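Local coordinates for increased recombination centers protein 6 (Saccharomyces cerevisiae, PDB 3UC9), which serves as a clathrin coat accessory factor related to small G proteins and is also involved in gross chromosomal rearrangements and telomere healing, at residues A[119-122]-A[123-127]; A[143-146]-A[147-150]; A[153-156]-A[157-160]; A[185-188]-A[189-192]. All coordinates share one frame; numbering follows the deposited sequence.

Contact 1 (A[119-122]-A[123-127])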
loop_
_atom_site.group_PDB
_atom_site.type_symbol
_atom_site.label_atom_id
_atom_site.label_comp_id
_atom_site.label_asym_id
_atom_site.label_seq_id
_atom_site.Cartn_x
_atom_site.Cartn_y
_atom_site.Cartn_z
ATOM N N GLU A 119 -4.514 14.370 -3.739
ATOM C CA GLU A 119 -5.304 15.476 -3.157
ATOM C C GLU A 119 -5.754 15.221 -1.713
ATOM O O GLU A 119 -6.071 16.157 -0.983
ATOM C CB GLU A 119 -6.533 15.761 -4.034
ATOM C CG GLU A 119 -6.209 16.342 -5.415
ATOM C CD GLU A 119 -7.449 16.532 -6.301
ATOM O OE1 GLU A 119 -8.458 15.818 -6.101
ATOM O OE2 GLU A 119 -7.409 17.395 -7.209
ATOM N N LEU A 120 -5.805 13.951 -1.326
ATOM C CA LEU A 120 -6.240 13.521 0.005
ATOM C C LEU A 120 -5.050 13.148 0.891
ATOM O O LEU A 120 -5.203 12.968 2.103
ATOM C CB LEU A 120 -7.140 12.289 -0.124
ATOM C CG LEU A 120 -8.339 12.348 -1.079
ATOM C CD1 LEU A 120 -8.859 10.937 -1.390
ATOM C CD2 LEU A 120 -9.445 13.203 -0.516
ATOM N N LEU A 121 -3.871 13.011 0.282
ATOM C CA LEU A 121 -2.730 12.388 0.948
ATOM C C LEU A 121 -2.243 13.152 2.186
ATOM O O LEU A 121 -1.905 12.544 3.192
ATOM C CB LEU A 121 -1.597 12.182 -0.067
ATOM C CG LEU A 121 -0.572 11.056 0.085
ATOM C CD1 LEU A 121 -1.195 9.748 0.522
ATOM C CD2 LEU A 121 0.186 10.876 -1.244
ATOM N N HIS A 122 -2.221 14.480 2.146
ATOM C CA HIS A 122 -1.770 15.235 3.320
ATOM C C HIS A 122 -2.591 14.893 4.562
ATOM O O HIS A 122 -2.048 14.530 5.607
ATOM C CB HIS A 122 -1.803 16.734 3.073
ATOM C CG HIS A 122 -1.359 17.532 4.258
ATOM N ND1 HIS A 122 -0.030 17.704 4.580
ATOM C CD2 HIS A 122 -2.067 18.168 5.221
ATOM C CE1 HIS A 122 0.062 18.430 5.680
ATOM N NE2 HIS A 122 -1.159 18.729 6.087
ATOM N N GLN A 123 -3.909 14.988 4.435
ATOM C CA GLN A 123 -4.808 14.694 5.540
ATOM C C GLN A 123 -4.775 13.215 5.953
ATOM O O GLN A 123 -4.866 12.897 7.134
ATOM C CB GLN A 123 -6.227 15.075 5.153
ATOM C CG GLN A 123 -6.437 16.551 5.058
ATOM C CD GLN A 123 -7.825 16.872 4.578
ATOM O OE1 GLN A 123 -8.722 17.120 5.381
ATOM N NE2 GLN A 123 -8.023 16.832 3.259
ATOM N N PHE A 124 -4.669 12.325 4.973
ATOM C CA PHE A 124 -4.541 10.902 5.246
ATOM C C PHE A 124 -3.289 10.617 6.075
ATOM O O PHE A 124 -3.345 9.888 7.074
ATOM C CB PHE A 124 -4.474 10.118 3.942
ATOM C CG PHE A 124 -4.440 8.621 4.131
ATOM C CD1 PHE A 124 -5.605 7.909 4.370
ATOM C CD2 PHE A 124 -3.244 7.926 4.074
ATOM C CE1 PHE A 124 -5.575 6.530 4.546
ATOM C CE2 PHE A 124 -3.208 6.553 4.245
ATOM C CZ PHE A 124 -4.374 5.855 4.486
ATOM N N MET A 125 -2.162 11.179 5.646
ATOM C CA MET A 125 -0.887 10.920 6.317
ATOM C C MET A 125 -0.850 11.501 7.728
ATOM O O MET A 125 -0.294 10.889 8.626
ATOM C CB MET A 125 0.280 11.451 5.482
ATOM C CG MET A 125 0.443 10.774 4.143
ATOM S SD MET A 125 0.440 8.976 4.146
ATOM C CE MET A 125 1.758 8.675 5.318
ATOM N N ILE A 126 -1.452 12.671 7.938
ATOM C CA ILE A 126 -1.559 13.221 9.293
ATOM C C ILE A 126 -2.188 12.210 10.267
ATOM O O ILE A 126 -1.754 12.096 11.420
ATOM C CB ILE A 126 -2.374 14.549 9.327
ATOM C CG1 ILE A 126 -1.670 15.663 8.540
ATOM C CG2 ILE A 126 -2.615 15.008 10.759
ATOM C CD1 ILE A 126 -0.209 15.826 8.847
ATOM N N ALA A 127 -3.200 11.484 9.804
ATOM C CA ALA A 127 -3.929 10.527 10.636
ATOM C C ALA A 127 -3.210 9.179 10.746
ATOM O O ALA A 127 -3.443 8.438 11.698
ATOM C CB ALA A 127 -5.363 10.319 10.088
HETATM O O HOH W 1 -5.172 16.493 2.059
#

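Contact 2 (A[143-146]-A[147-150])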
loop_
_atom_site.group_PDB
_atom_site.type_symbol
_atom_site.label_atom_id
_atom_site.label_comp_id
_atom_site.label_asym_id
_atom_site.label_seq_id
_atom_site.Cartn_x
_atom_site.Cartn_y
_atom_site.Cartn_z
ATOM N N VAL A 143 -0.376 7.033 -18.106
ATOM C CA VAL A 143 0.523 7.774 -17.218
ATOM C C VAL A 143 1.950 7.271 -17.418
ATOM O O VAL A 143 2.223 6.080 -17.260
ATOM C CB VAL A 143 0.125 7.614 -15.731
ATOM C CG1 VAL A 143 1.122 8.324 -14.822
ATOM C CG2 VAL A 143 -1.292 8.138 -15.492
ATOM N N GLU A 144 2.852 8.177 -17.779
ATOM C CA GLU A 144 4.246 7.819 -18.007
ATOM C C GLU A 144 5.024 7.927 -16.707
ATOM O O GLU A 144 4.583 8.564 -15.760
ATOM C CB GLU A 144 4.878 8.730 -19.062
ATOM C CG GLU A 144 4.174 8.706 -20.408
ATOM C CD GLU A 144 4.415 7.427 -21.205
ATOM O OE1 GLU A 144 5.156 6.536 -20.739
ATOM O OE2 GLU A 144 3.856 7.322 -22.319
ATOM N N GLN A 145 6.202 7.324 -16.679
ATOM C CA GLN A 145 7.016 7.323 -15.468
ATOM C C GLN A 145 7.420 8.730 -15.016
ATOM O O GLN A 145 7.554 8.968 -13.822
ATOM C CB GLN A 145 8.253 6.448 -15.647
ATOM C CG GLN A 145 9.044 6.200 -14.362
ATOM C CD GLN A 145 8.233 5.509 -13.289
ATOM O OE1 GLN A 145 7.469 4.595 -13.568
ATOM N NE2 GLN A 145 8.398 5.946 -12.049
ATOM N N ASP A 146 7.608 9.659 -15.951
ATOM C CA ASP A 146 7.956 11.036 -15.573
ATOM C C ASP A 146 6.887 11.670 -14.675
ATOM O O ASP A 146 7.206 12.414 -13.752
ATOM C CB ASP A 146 8.178 11.916 -16.813
ATOM C CG ASP A 146 9.461 11.566 -17.564
ATOM O OD1 ASP A 146 10.241 10.717 -17.085
ATOM O OD2 ASP A 146 9.697 12.151 -18.645
ATOM N N GLU A 147 5.623 11.360 -14.945
ATOM C CA GLU A 147 4.515 11.880 -14.148
ATOM C C GLU A 147 4.527 11.291 -12.738
ATOM O O GLU A 147 4.331 12.013 -11.755
ATOM C CB GLU A 147 3.183 11.588 -14.849
ATOM C CG GLU A 147 1.971 12.246 -14.213
ATOM C CD GLU A 147 0.718 12.141 -15.077
ATOM O OE1 GLU A 147 0.836 12.111 -16.320
ATOM O OE2 GLU A 147 -0.391 12.102 -14.505
ATOM N N ILE A 148 4.767 9.982 -12.654
ATOM C CA ILE A 148 4.941 9.285 -11.383
ATOM C C ILE A 148 6.144 9.848 -10.617
ATOM O O ILE A 148 6.060 10.120 -9.420
ATOM C CB ILE A 148 5.167 7.766 -11.624
ATOM C CG1 ILE A 148 3.918 7.102 -12.239
ATOM C CG2 ILE A 148 5.599 7.066 -10.341
ATOM C CD1 ILE A 148 2.622 7.312 -11.448
ATOM N N ASP A 149 7.263 10.021 -11.321
ATOM C CA ASP A 149 8.489 10.561 -10.724
ATOM C C ASP A 149 8.256 11.916 -10.056
ATOM O O ASP A 149 8.783 12.166 -8.969
ATOM C CB ASP A 149 9.593 10.717 -11.776
ATOM C CG ASP A 149 10.203 9.395 -12.224
ATOM O OD1 ASP A 149 10.044 8.353 -11.563
ATOM O OD2 ASP A 149 10.887 9.422 -13.274
ATOM N N GLU A 150 7.460 12.775 -10.695
ATOM C CA GLU A 150 7.170 14.107 -10.151
ATOM C C GLU A 150 6.364 14.007 -8.856
ATOM O O GLU A 150 6.639 14.719 -7.899
ATOM C CB GLU A 150 6.421 14.964 -11.172
ATOM C CG GLU A 150 7.318 15.530 -12.279
ATOM C CD GLU A 150 6.652 16.641 -13.078
ATOM O OE1 GLU A 150 5.815 17.382 -12.510
ATOM O OE2 GLU A 150 6.978 16.784 -14.276
HETATM O O HOH W 2 2.182 11.006 -18.267
#

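Contact 3 (A[153-156]-A[157-160])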
loop_
_atom_site.group_PDB
_atom_site.type_symbol
_atom_site.label_atom_id
_atom_site.label_comp_id
_atom_site.label_asym_id
_atom_site.label_seq_id
_atom_site.Cartn_x
_atom_site.Cartn_y
_atom_site.Cartn_z
ATOM N N GLU A 153 8.782 12.852 -6.130
ATOM C CA GLU A 153 9.599 13.969 -5.689
ATOM C C GLU A 153 8.870 14.799 -4.623
ATOM O O GLU A 153 9.481 15.252 -3.657
ATOM C CB GLU A 153 9.981 14.846 -6.889
ATOM C CG GLU A 153 10.986 15.957 -6.586
ATOM C CD GLU A 153 12.354 15.449 -6.145
ATOM O OE1 GLU A 153 12.629 14.230 -6.241
ATOM O OE2 GLU A 153 13.171 16.290 -5.708
ATOM N N ILE A 154 7.565 14.972 -4.794
ATOM C CA ILE A 154 6.746 15.681 -3.809
ATOM C C ILE A 154 6.557 14.892 -2.503
ATOM O O ILE A 154 6.748 15.440 -1.418
ATOM C CB ILE A 154 5.353 16.042 -4.392
ATOM C CG1 ILE A 154 5.494 17.000 -5.577
ATOM C CG2 ILE A 154 4.464 16.685 -3.321
ATOM C CD1 ILE A 154 4.213 17.148 -6.389
ATOM N N TRP A 155 6.193 13.614 -2.604
ATOM C CA TRP A 155 5.663 12.866 -1.451
ATOM C C TRP A 155 6.632 11.891 -0.771
ATOM O O TRP A 155 6.404 11.512 0.378
ATOM C CB TRP A 155 4.392 12.111 -1.859
ATOM C CG TRP A 155 3.257 13.035 -2.184
ATOM C CD1 TRP A 155 2.835 13.415 -3.423
ATOM C CD2 TRP A 155 2.439 13.740 -1.245
ATOM N NE1 TRP A 155 1.789 14.300 -3.314
ATOM C CE2 TRP A 155 1.529 14.520 -1.988
ATOM C CE3 TRP A 155 2.383 13.780 0.151
ATOM C CZ2 TRP A 155 0.565 15.332 -1.380
ATOM C CZ3 TRP A 155 1.430 14.596 0.757
ATOM C CH2 TRP A 155 0.530 15.354 -0.011
ATOM N N SER A 156 7.702 11.486 -1.451
ATOM C CA SER A 156 8.557 10.414 -0.927
ATOM C C SER A 156 9.360 10.800 0.318
ATOM O O SER A 156 9.824 9.926 1.042
ATOM C CB SER A 156 9.484 9.873 -2.019
ATOM O OG SER A 156 8.716 9.145 -2.971
ATOM N N ASN A 157 9.514 12.094 0.576
ATOM C CA ASN A 157 10.180 12.565 1.796
ATOM C C ASN A 157 9.336 13.558 2.602
ATOM O O ASN A 157 9.857 14.257 3.476
ATOM C CB ASN A 157 11.550 13.162 1.447
ATOM C CG ASN A 157 11.523 13.977 0.168
ATOM O OD1 ASN A 157 10.597 14.765 -0.064
ATOM N ND2 ASN A 157 12.532 13.783 -0.680
ATOM N N ALA A 158 8.032 13.593 2.328
ATOM C CA ALA A 158 7.109 14.531 2.976
ATOM C C ALA A 158 6.807 14.148 4.429
ATOM O O ALA A 158 6.500 15.019 5.258
ATOM C CB ALA A 158 5.802 14.627 2.169
ATOM N N PHE A 159 6.904 12.853 4.730
ATOM C CA PHE A 159 6.573 12.322 6.049
ATOM C C PHE A 159 7.608 11.286 6.504
ATOM O O PHE A 159 8.455 10.836 5.726
ATOM C CB PHE A 159 5.175 11.675 6.029
ATOM C CG PHE A 159 4.036 12.665 5.960
ATOM C CD1 PHE A 159 3.440 13.139 7.122
ATOM C CD2 PHE A 159 3.553 13.097 4.738
ATOM C CE1 PHE A 159 2.393 14.037 7.068
ATOM C CE2 PHE A 159 2.504 14.004 4.674
ATOM C CZ PHE A 159 1.927 14.474 5.843
ATOM N N THR A 160 7.540 10.899 7.774
ATOM C CA THR A 160 8.337 9.769 8.257
ATOM C C THR A 160 8.081 8.527 7.382
ATOM O O THR A 160 8.988 7.727 7.121
ATOM C CB THR A 160 7.980 9.414 9.724
ATOM O OG1 THR A 160 6.560 9.288 9.843
ATOM C CG2 THR A 160 8.475 10.484 10.700
HETATM O O HOH W 3 6.887 10.555 2.943
#

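Contact 4 (A[185-188]-A[189-192])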
loop_
_atom_site.group_PDB
_atom_site.type_symbol
_atom_site.label_atom_id
_atom_site.label_comp_id
_atom_site.label_asym_id
_atom_site.label_seq_id
_atom_site.Cartn_x
_atom_site.Cartn_y
_atom_site.Cartn_z
ATOM N N GLY A 185 7.659 -1.080 -10.654
ATOM C CA GLY A 185 6.605 -2.081 -10.750
ATOM C C GLY A 185 6.413 -2.859 -9.469
ATOM O O GLY A 185 6.665 -2.338 -8.377
ATOM N N LEU A 186 5.967 -4.107 -9.604
ATOM C CA LEU A 186 5.757 -4.979 -8.439
ATOM C C LEU A 186 7.071 -5.325 -7.747
ATOM O O LEU A 186 7.080 -5.567 -6.543
ATOM C CB LEU A 186 5.014 -6.272 -8.827
ATOM C CG LEU A 186 3.571 -6.454 -8.329
ATOM C CD1 LEU A 186 2.696 -5.225 -8.563
ATOM C CD2 LEU A 186 2.946 -7.694 -8.974
ATOM N N ASP A 187 8.171 -5.360 -8.508
ATOM C CA ASP A 187 9.504 -5.600 -7.929
ATOM C C ASP A 187 9.825 -4.515 -6.891
ATOM O O ASP A 187 10.372 -4.814 -5.828
ATOM C CB ASP A 187 10.582 -5.639 -9.033
ATOM C CG ASP A 187 11.871 -6.348 -8.595
ATOM O OD1 ASP A 187 11.835 -7.179 -7.657
ATOM O OD2 ASP A 187 12.938 -6.085 -9.210
ATOM N N ARG A 188 9.466 -3.271 -7.189
ATOM C CA ARG A 188 9.678 -2.160 -6.253
ATOM C C ARG A 188 8.794 -2.284 -5.023
ATOM O O ARG A 188 9.237 -2.056 -3.897
ATOM C CB ARG A 188 9.417 -0.816 -6.919
ATOM C CG ARG A 188 9.520 0.402 -5.982
ATOM C CD ARG A 188 10.858 0.487 -5.206
ATOM N NE ARG A 188 10.837 1.594 -4.243
ATOM C CZ ARG A 188 11.485 1.641 -3.076
ATOM N NH1 ARG A 188 12.253 0.633 -2.657
ATOM N NH2 ARG A 188 11.358 2.716 -2.307
ATOM N N ILE A 189 7.525 -2.600 -5.247
ATOM C CA ILE A 189 6.591 -2.780 -4.142
ATOM C C ILE A 189 7.094 -3.900 -3.219
ATOM O O ILE A 189 7.086 -3.754 -1.986
ATOM C CB ILE A 189 5.158 -3.085 -4.641
ATOM C CG1 ILE A 189 4.655 -1.956 -5.540
ATOM C CG2 ILE A 189 4.218 -3.252 -3.435
ATOM C CD1 ILE A 189 3.266 -2.177 -6.126
ATOM N N GLN A 190 7.558 -4.997 -3.805
ATOM C CA GLN A 190 8.157 -6.098 -3.023
ATOM C C GLN A 190 9.318 -5.596 -2.153
ATOM O O GLN A 190 9.452 -5.996 -0.996
ATOM C CB GLN A 190 8.639 -7.215 -3.954
ATOM C CG GLN A 190 9.199 -8.443 -3.236
ATOM C CD GLN A 190 9.696 -9.510 -4.212
ATOM O OE1 GLN A 190 9.926 -9.231 -5.385
ATOM N NE2 GLN A 190 9.860 -10.735 -3.724
ATOM N N GLU A 191 10.155 -4.724 -2.718
ATOM C CA GLU A 191 11.289 -4.148 -1.990
ATOM C C GLU A 191 10.847 -3.262 -0.824
ATOM O O GLU A 191 11.478 -3.248 0.239
ATOM C CB GLU A 191 12.155 -3.317 -2.940
ATOM C CG GLU A 191 13.423 -2.764 -2.307
ATOM C CD GLU A 191 14.345 -2.096 -3.314
ATOM O OE1 GLU A 191 13.867 -1.256 -4.104
ATOM O OE2 GLU A 191 15.553 -2.394 -3.290
ATOM N N ILE A 192 9.783 -2.499 -1.043
ATOM C CA ILE A 192 9.240 -1.641 0.002
ATOM C C ILE A 192 8.776 -2.497 1.175
ATOM O O ILE A 192 9.053 -2.184 2.328
ATOM C CB ILE A 192 8.117 -0.750 -0.538
ATOM C CG1 ILE A 192 8.696 0.320 -1.473
ATOM C CG2 ILE A 192 7.356 -0.097 0.605
ATOM C CD1 ILE A 192 7.629 1.181 -2.167
#

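Contact 1 (A[119-122]-A[123-127])
The His-122 ring carries Ile-126 over one face: CG1 of the isoleucine lies 4.2 Å from the centroid of the His-122 ring and 23° off its normal, a CH-pi contact displaced toward the NE2 rim, with Ile-126 CD1 reaching on to CE1. The imidazole reaches Ile-126 because CG stands anti to the backbone N (chi1 180°), which leans the ring along the helix. The ring of Phe-124 has the sulfur of Met-125 in its plane at the edge, while Leu-121 CD1 approaches it obliquely, 4.5 Å from Phe-124 CD2. Leu-121 and Met-125 run side by side, and the sulfur SD of Met-125 sits 4.1 Å from CD1 of Leu-121. These contacts form on the first turns of helix 121-127, which packs on the sheet of the Rossmann-like fold: Leu-121 and Met-125 face Ile-163 of strand 163-167, and Phe-124 meets Trp-87 of helix 84-91. Three i to i+4 backbone bonds hold the spacing, Phe-124 N to Leu-120 O at 3.0 Å, then Met-125 N to Leu-121 O and Ile-126 N to His-122 O, all close to straight. On the exposed side one water accepts from both Gln-123 N and Gln-123 NE2, each at 3.1 Å, and donates to Glu-119 O, tying the side chain of Gln-123 back to the start of the helix.

Contact 2 (A[143-146]-A[147-150])
The first turn of helix 145-155, the helix of a beta-alpha-beta unit between strands 133-138 and 163-167, is held by a polar pair on one flank and an apolar pair beneath. Gln-145 NE2 gives a nearly straight hydrogen bond (171°) to Asp-149 OD1 at 3.0 Å. The carboxylate oxygen lies in the plane of the amide but is itself met from above its own plane, the two planes being 57° apart. A bend at chi2 (60°) turns the end of the Gln-145 chain forward along the helix, which also brings NE2 within 3.5 Å of CG2 of Ile-148. A leucine in place of Gln-145 would probably leave Asp-149 OD1 without this donor and its carboxylate freer to turn. Val-143 precedes the helix, and its CG1 packs 3.8 Å from Ile-148 CD1 and against the carboxylate carbon of Glu-147. One water accepts from Glu-144 N and donates to Glu-147 OE1 (2.6 Å); the same OE1 is salt-bridged to Arg-113. Asp-149 N bonds to Gln-145 O at 2.7 Å, whereas Ile-148 N and Glu-147 N reach Glu-144 O by weak bonds. With Glu-144 at the N-cap position, this is the opening turn of a helix in a beta-alpha-beta crossover.

Contact 3 (A[153-156]-A[157-160])
Trp-155 sets the six-membered end of its indole beside the ring of Phe-159, the two side chains lying alongside and pointing the same way. CZ3 of Trp-155 is 4.1 Å from CE2 of Phe-159, and each atom lies near the plane of the other ring, so the aromatics meet edge to edge rather than in a face stack. The turn, together with CG of Trp-155 anti to its carbonyl carbon (chi1 -67°), places the two rings on one side of the chain. Between them the methyl CB of Ala-158 comes obliquely to 4.1 Å from Trp-155 CE3. Across the turn Ala-158 N donates to Trp-155 O at 3.3 Å; the N-H points straight at the oxygen (167°) but arrives from above the carbonyl plane. A water lies 2.8 Å from the same Trp-155 O and accepts from Phe-159 N at 2.9 Å, bridging the two. Both rings look toward helix 121-127, Trp-155 touching Leu-121 and Phe-159 touching Met-125. Ser-156 turns its hydroxyl to Ile-163 O, joining the turn to the next strand. The backbone makes a type I beta turn from Trp-155 to Ala-158, where the helix of a beta-alpha-beta unit gives way to the loop before strand 163-167.

Contact 4 (A[185-188]-A[189-192])
Arg-188 lays its guanidinium over Ile-192 and turns its edge to Glu-191. CG of Arg-188 is anti to the backbone N (chi1 176°), and a bend at chi2 (54°) swings the rest of the chain forward along the helix. The group thereby comes to rest with Ile-192 CG1 over the centre of one face, 3.5 Å from CZ of Arg-188, the two side chains crossing at about a right angle. The chain of Glu-191 is extended, with CG likewise anti to its backbone N, and brings OE1 to 2.9 Å from Arg-188 NH1. This salt bridge is a bent hydrogen bond: NH1 stands above the carboxylate plane, and the guanidinium and carboxylate planes are 82° apart. NH2 of the same arginine is salt-bridged to Glu-164 on strand 163-167, so two acidic groups grip the guanidinium and limit its rotation. A methionine in place of Arg-188 would probably leave Glu-191 and Glu-164 without this shared positive partner and Ile-192 without the flat group over its CG1. Gln-190, extended with CG anti to its backbone N, crosses Asp-187 obliquely, OE1 3.6 Å from Asp-187 OD1 and their planes turned steeply. CD1 of Leu-186 meets CD1 of Ile-189 at 3.9 Å, and both residues rest on Phe-45 of helix 39-50. Ile-189 and Ile-192 also pack on Val-135 of strand 133-138. Four i to i+4 backbone bonds, Ile-189 N to Gly-185 O through Ile-192 N to Arg-188 O, hold the turns. The arrangement is that of an amphipathic helix packed on the central sheet of a Rossmann-like fold.

In the fold
All four contacts are local, lying on or at the ends of three helices. Contacts 2 and 3 share helix 145-155, one at its start and the other where it runs into the following loop, with centres about 15 Å apart. Contact 3 touches contact 1 through its two aromatic rings, so helix 121-127 and the end of helix 145-155 join through apolar groups. Contact 4 lies across the chain's centre from contact 1, their centres about 23 Å apart. Contact 3 is a surface contact, whereas the other three are partly buried. Contacts 2 and 4 add a charged or amide pair on their outer flank to apolar packing beneath; contacts 1 and 3 rely on rings and apolar chains.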